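Local coordinates for hypothetical protein (PDB 2H9F) that probably isomerises methylaconitate, as a PrpF-family enzyme from Pseudomonas aeruginosa, at residues Leu202-Pro205 with Thr209-Ala212; Ile253-Ala258 with Gly262-Pro267. One frame throughout, in Å; residues are numbered along the deposited sequence.

How the interactions relate
Both contacts lie in the same lobe of the chain, with centres about 12 Å apart, and they meet on helix 244-260, which carries residues 253-258 and packs on the hairpin of interaction 1. Interaction 1 pairs the two strands of that hairpin, 200-204 and 208-216; interaction 2 packs the C-terminal part of the helix against the loop that follows it. Where helix and hairpin touch, L202 CD1 lies 3.7 Å from A256 O, and V204 CG1 is 3.8 Å from I253 N. The helix thus uses I253 and A256 toward the strands, and V255 and A258 toward residues 262-267. This strand-and-helix layering is consistent with the diaminopimelate epimerase-like fold of PrpF proteins.

Interaction 1. Residues Leu202-Pro205 with Thr209-Ala212; sequences LEVP and TFKA
The F210 ring and the V204 side chain cross at about a right angle, with V204 CG2 reaching ring atom CD2 obliquely at 3.9 Å. R249 of helix 244-260 and the loop residues E228 and I229 also pack on the ring. The backbones of L202 and F210 form an antiparallel hydrogen-bonded pair. L202 N donates to F210 O at 2.7 Å and almost straight (170° at the hydrogen), while F210 N returns a bond of 2.9 Å to L202 O. L202 O also takes a CA-H contact from T209 CA at 3.3 Å. L202 shares the ring's face of the sheet, and its CB lies 3.9 Å from A212 CB. On the other face E203 and T209 form the adjacent non-hydrogen-bonded pair. T209 OG1, set anti to its own carbonyl carbon (chi1 -66°), meets the methylene E203 CG at 3.4 Å, leaving T209 CG2 near the L202 carbonyl. The chemistry is therefore two-sided: L202, V204, F210 and A212 give the hairpin a buried apolar face, on which helix 244-260 packs through I253, A256 and R260, whereas E203 and T209 belong to an exposed polar one.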
ATOM      1  N   LEU A 202      19.369 -40.050 -11.294  1.00 40.09           N
ATOM      2  CA  LEU A 202      19.504 -38.848 -12.087  1.00 39.52           C
ATOM      3  C   LEU A 202      20.965 -38.619 -12.380  1.00 40.08           C
ATOM      4  O   LEU A 202      21.741 -38.333 -11.477  1.00 40.97           O
ATOM      5  CB  LEU A 202      18.925 -37.653 -11.337  1.00 39.06           C
ATOM      6  CG  LEU A 202      18.932 -36.313 -12.090  1.00 38.21           C
ATOM      7  CD1 LEU A 202      18.021 -36.346 -13.322  1.00 39.04           C
ATOM      8  CD2 LEU A 202      18.564 -35.197 -11.089  1.00 37.48           C
ATOM      9  N   GLU A 203      21.327 -38.707 -13.647  1.00 40.24           N
ATOM     10  CA  GLU A 203      22.697 -38.459 -14.075  1.00 41.47           C
ATOM     11  C   GLU A 203      22.970 -36.968 -14.271  1.00 40.31           C
ATOM     12  O   GLU A 203      22.374 -36.329 -15.144  1.00 38.75           O
ATOM     13  CB  GLU A 203      22.955 -39.145 -15.395  1.00 42.29           C
ATOM     14  CG  GLU A 203      23.520 -40.543 -15.321  1.00 49.89           C
ATOM     15  CD  GLU A 203      24.276 -40.856 -16.606  1.00 58.41           C
ATOM     16  OE1 GLU A 203      25.440 -40.393 -16.746  1.00 63.18           O
ATOM     17  OE2 GLU A 203      23.690 -41.515 -17.500  1.00 64.54           O
ATOM     18  N   VAL A 204      23.894 -36.431 -13.478  1.00 38.25           N
ATOM     19  CA  VAL A 204      24.308 -35.042 -13.595  1.00 38.65           C
ATOM     20  C   VAL A 204      25.780 -34.976 -14.059  1.00 39.60           C
ATOM     21  O   VAL A 204      26.708 -35.129 -13.249  1.00 37.70           O
ATOM     22  CB  VAL A 204      24.125 -34.298 -12.261  1.00 39.52           C
ATOM     23  CG1 VAL A 204      24.261 -32.784 -12.482  1.00 37.10           C
ATOM     24  CG2 VAL A 204      22.758 -34.661 -11.617  1.00 35.82           C
ATOM     25  N   PRO A 205      25.991 -34.757 -15.371  1.00 41.19           N
ATOM     26  CA  PRO A 205      27.315 -34.751 -15.994  1.00 42.22           C
ATOM     27  C   PRO A 205      28.366 -33.966 -15.215  1.00 43.09           C
ATOM     28  O   PRO A 205      28.158 -32.786 -14.882  1.00 42.12           O
ATOM     29  CB  PRO A 205      27.048 -34.103 -17.354  1.00 42.94           C
ATOM     30  CG  PRO A 205      25.663 -34.535 -17.684  1.00 41.45           C
ATOM     31  CD  PRO A 205      24.930 -34.494 -16.369  1.00 41.72           C
ATOM     32  N   THR A 209      25.733 -39.173 -10.027  1.00 39.10           N
ATOM     33  CA  THR A 209      24.453 -39.810 -10.296  1.00 40.88           C
ATOM     34  C   THR A 209      23.744 -39.938  -8.955  1.00 40.83           C
ATOM     35  O   THR A 209      24.291 -40.468  -7.997  1.00 42.80           O
ATOM     36  CB  THR A 209      24.616 -41.150 -11.019  1.00 40.43           C
ATOM     37  OG1 THR A 209      25.146 -40.892 -12.318  1.00 43.51           O
ATOM     38  CG2 THR A 209      23.282 -41.858 -11.173  1.00 40.19           C
ATOM     39  N   PHE A 210      22.540 -39.395  -8.878  1.00 41.27           N
ATOM     40  CA  PHE A 210      21.884 -39.202  -7.599  1.00 39.91           C
ATOM     41  C   PHE A 210      20.478 -39.759  -7.630  1.00 40.25           C
ATOM     42  O   PHE A 210      19.819 -39.668  -8.634  1.00 40.31           O
ATOM     43  CB  PHE A 210      21.803 -37.714  -7.302  1.00 40.31           C
ATOM     44  CG  PHE A 210      23.141 -37.037  -7.195  1.00 42.19           C
ATOM     45  CD1 PHE A 210      24.093 -37.487  -6.297  1.00 40.69           C
ATOM     46  CD2 PHE A 210      23.451 -35.946  -7.995  1.00 41.03           C
ATOM     47  CE1 PHE A 210      25.334 -36.858  -6.200  1.00 43.26           C
ATOM     48  CE2 PHE A 210      24.695 -35.315  -7.900  1.00 45.41           C
ATOM     49  CZ  PHE A 210      25.628 -35.764  -6.996  1.00 40.69           C
ATOM     50  N   LYS A 211      19.999 -40.287  -6.508  1.00 40.82           N
ATOM     51  CA  LYS A 211      18.592 -40.614  -6.394  1.00 39.18           C
ATOM     52  C   LYS A 211      17.786 -39.325  -6.495  1.00 38.10           C
ATOM     53  O   LYS A 211      18.178 -38.278  -5.991  1.00 33.30           O
ATOM     54  CB  LYS A 211      18.291 -41.318  -5.081  1.00 38.70           C
ATOM     55  CG  LYS A 211      18.953 -42.690  -4.890  1.00 41.12           C
ATOM     56  CD  LYS A 211      18.526 -43.681  -5.948  1.00 43.46           C
ATOM     57  CE  LYS A 211      19.225 -45.028  -5.785  1.00 44.92           C
ATOM     58  NZ  LYS A 211      18.952 -45.952  -6.942  1.00 43.85           N
ATOM     59  N   ALA A 212      16.667 -39.372  -7.191  1.00 36.65           N
ATOM     60  CA  ALA A 212      15.847 -38.184  -7.294  1.00 36.25           C
ATOM     61  C   ALA A 212      14.376 -38.535  -7.495  1.00 38.11           C
ATOM     62  O   ALA A 212      14.070 -39.460  -8.208  1.00 35.22           O
ATOM     63  CB  ALA A 212      16.366 -37.285  -8.430  1.00 34.58           C
TER

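Interaction 2. Residues Ile253-Ala258 with Gly262-Pro267; sequences IRVAGA and GLIKTP
V255 points from helix 244-260 toward the returning loop, the A258 methyl is directed across it, and I264 reaches in to meet both. I264 CG1 is wedged between its own backbone N and carbonyl carbon (chi1 59°). Extended from there, the side chain runs alongside the A258 methyl: I264 CD1 is 3.7 Å from A258 CB, with I264 CG1 almost as near. The same CD1 approaches V255 CG1 more loosely, at 4.3 Å. V255 turns CG1 anti to its backbone N, and this branch meets P267 at CA (3.9 Å) and CB, so one valine methyl lies against the proline and, less closely, I264. L259 of the same helix packs on I264 and P267 as well, extending the apolar patch.

L263 approaches by its base. Its CB rests 3.6 Å from A258 O and faces A258 CB at 4.5 Å, while its backbone N donates a 2.9 Å hydrogen bond to A258 O. The A258 C=O points almost straight at the L263 nitrogen, although the N-H itself is bent (139° at the hydrogen). One carbonyl of the last turn is thereby satisfied by a residue already beyond the helix.

The reversal occurs at G262, where phi is positive (78°). With L263 N to A258 O as the 6→1 bond and A258 with L263 as the accompanying, rather loose, apolar pair, this is the Schellman motif that commonly ends helices; here it folds residues 263-267 back along helix 244-260 on the way to strand 278-283.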
ATOM      1  N   ILE A 253      22.213 -29.847 -11.360  1.00 39.70           N
ATOM      2  CA  ILE A 253      21.269 -30.881 -10.949  1.00 40.77           C
ATOM      3  C   ILE A 253      19.874 -30.504 -11.429  1.00 39.40           C
ATOM      4  O   ILE A 253      19.147 -31.341 -12.006  1.00 40.30           O
ATOM      5  CB  ILE A 253      21.260 -31.101  -9.428  1.00 39.14           C
ATOM      6  CG1 ILE A 253      22.678 -31.421  -8.912  1.00 43.49           C
ATOM      7  CG2 ILE A 253      20.351 -32.265  -9.096  1.00 42.33           C
ATOM      8  CD1 ILE A 253      22.815 -31.541  -7.444  1.00 41.02           C
ATOM      9  N   ARG A 254      19.525 -29.232 -11.249  1.00 37.09           N
ATOM     10  CA  ARG A 254      18.225 -28.745 -11.667  1.00 36.82           C
ATOM     11  C   ARG A 254      18.065 -28.959 -13.189  1.00 36.40           C
ATOM     12  O   ARG A 254      17.042 -29.432 -13.643  1.00 36.57           O
ATOM     13  CB  ARG A 254      18.056 -27.257 -11.295  1.00 37.36           C
ATOM     14  CG  ARG A 254      16.590 -26.752 -11.324  1.00 38.72           C
ATOM     15  CD  ARG A 254      16.460 -25.230 -11.108  1.00 37.22           C
ATOM     16  NE  ARG A 254      16.920 -24.478 -12.274  1.00 39.33           N
ATOM     17  CZ  ARG A 254      16.206 -24.214 -13.375  1.00 37.04           C
ATOM     18  NH1 ARG A 254      14.942 -24.547 -13.502  1.00 40.31           N
ATOM     19  NH2 ARG A 254      16.769 -23.549 -14.349  1.00 34.72           N
ATOM     20  N   VAL A 255      19.102 -28.642 -13.958  1.00 37.41           N
ATOM     21  CA  VAL A 255      19.057 -28.799 -15.429  1.00 36.14           C
ATOM     22  C   VAL A 255      18.935 -30.268 -15.861  1.00 34.38           C
ATOM     23  O   VAL A 255      18.175 -30.611 -16.779  1.00 37.38           O
ATOM     24  CB  VAL A 255      20.314 -28.114 -16.076  1.00 38.01           C
ATOM     25  CG1 VAL A 255      20.418 -28.399 -17.569  1.00 36.34           C
ATOM     26  CG2 VAL A 255      20.272 -26.605 -15.831  1.00 36.22           C
ATOM     27  N   ALA A 256      19.695 -31.129 -15.202  1.00 37.22           N
ATOM     28  CA  ALA A 256      19.625 -32.568 -15.424  1.00 37.88           C
ATOM     29  C   ALA A 256      18.183 -33.097 -15.212  1.00 38.60           C
ATOM     30  O   ALA A 256      17.653 -33.826 -16.052  1.00 40.02           O
ATOM     31  CB  ALA A 256      20.613 -33.273 -14.512  1.00 37.58           C
ATOM     32  N   GLY A 257      17.546 -32.685 -14.123  1.00 39.56           N
ATOM     33  CA  GLY A 257      16.144 -33.054 -13.851  1.00 39.73           C
ATOM     34  C   GLY A 257      15.171 -32.470 -14.851  1.00 40.71           C
ATOM     35  O   GLY A 257      14.213 -33.142 -15.250  1.00 41.54           O
ATOM     36  N   ALA A 258      15.414 -31.230 -15.280  1.00 39.99           N
ATOM     37  CA  ALA A 258      14.558 -30.606 -16.295  1.00 39.30           C
ATOM     38  C   ALA A 258      14.586 -31.406 -17.552  1.00 41.07           C
ATOM     39  O   ALA A 258      13.561 -31.591 -18.203  1.00 37.53           O
ATOM     40  CB  ALA A 258      15.021 -29.215 -16.604  1.00 39.36           C
ATOM     41  N   GLY A 262      11.551 -33.833 -19.249  1.00 46.49           N
ATOM     42  CA  GLY A 262      11.031 -33.410 -20.565  1.00 46.18           C
ATOM     43  C   GLY A 262      10.629 -31.936 -20.630  1.00 46.77           C
ATOM     44  O   GLY A 262       9.985 -31.499 -21.583  1.00 44.91           O
ATOM     45  N   LEU A 263      11.021 -31.156 -19.631  1.00 45.70           N
ATOM     46  CA  LEU A 263      10.693 -29.728 -19.574  1.00 46.93           C
ATOM     47  C   LEU A 263      11.574 -28.885 -20.503  1.00 48.67           C
ATOM     48  O   LEU A 263      11.195 -27.766 -20.879  1.00 50.03           O
ATOM     49  CB  LEU A 263      10.822 -29.212 -18.139  1.00 46.46           C
ATOM     50  CG  LEU A 263       9.795 -29.762 -17.142  1.00 44.97           C
ATOM     51  CD1 LEU A 263      10.161 -29.353 -15.709  1.00 40.68           C
ATOM     52  CD2 LEU A 263       8.373 -29.298 -17.523  1.00 41.59           C
ATOM     53  N   ILE A 264      12.756 -29.408 -20.840  1.00 48.65           N
ATOM     54  CA  ILE A 264      13.611 -28.826 -21.873  1.00 47.16           C
ATOM     55  C   ILE A 264      14.201 -29.933 -22.728  1.00 48.83           C
ATOM     56  O   ILE A 264      14.399 -31.059 -22.265  1.00 46.96           O
ATOM     57  CB  ILE A 264      14.743 -27.946 -21.285  1.00 45.72           C
ATOM     58  CG1 ILE A 264      15.659 -28.741 -20.338  1.00 46.94           C
ATOM     59  CG2 ILE A 264      14.153 -26.769 -20.543  1.00 46.92           C
ATOM     60  CD1 ILE A 264      16.696 -27.890 -19.625  1.00 40.70           C
ATOM     61  N   LYS A 265      14.459 -29.599 -23.992  1.00 52.31           N
ATOM     62  CA  LYS A 265      15.060 -30.531 -24.939  1.00 53.45           C
ATOM     63  C   LYS A 265      16.598 -30.494 -24.840  1.00 54.45           C
ATOM     64  O   LYS A 265      17.265 -31.497 -25.103  1.00 54.18           O
ATOM     65  CB  LYS A 265      14.575 -30.229 -26.364  1.00 53.83           C
ATOM     66  CG  LYS A 265      13.054 -30.459 -26.585  1.00 55.40           C
ATOM     67  N   THR A 266      17.156 -29.362 -24.416  1.00 55.34           N
ATOM     68  CA  THR A 266      18.609 -29.182 -24.393  1.00 56.46           C
ATOM     69  C   THR A 266      19.074 -28.394 -23.162  1.00 56.22           C
ATOM     70  O   THR A 266      18.362 -27.517 -22.718  1.00 57.10           O
ATOM     71  CB  THR A 266      19.057 -28.458 -25.673  1.00 56.55           C
ATOM     72  OG1 THR A 266      20.351 -27.898 -25.463  1.00 60.12           O
ATOM     73  CG2 THR A 266      18.077 -27.342 -26.061  1.00 56.17           C
ATOM     74  N   PRO A 267      20.271 -28.692 -22.609  1.00 57.08           N
ATOM     75  CA  PRO A 267      20.756 -27.980 -21.394  1.00 56.99           C
ATOM     76  C   PRO A 267      20.876 -26.454 -21.482  1.00 57.48           C
ATOM     77  O   PRO A 267      20.792 -25.768 -20.461  1.00 57.12           O
ATOM     78  CB  PRO A 267      22.145 -28.583 -21.143  1.00 57.30           C
ATOM     79  CG  PRO A 267      22.164 -29.865 -21.893  1.00 58.57           C
ATOM     80  CD  PRO A 267      21.230 -29.717 -23.062  1.00 57.13           C
TER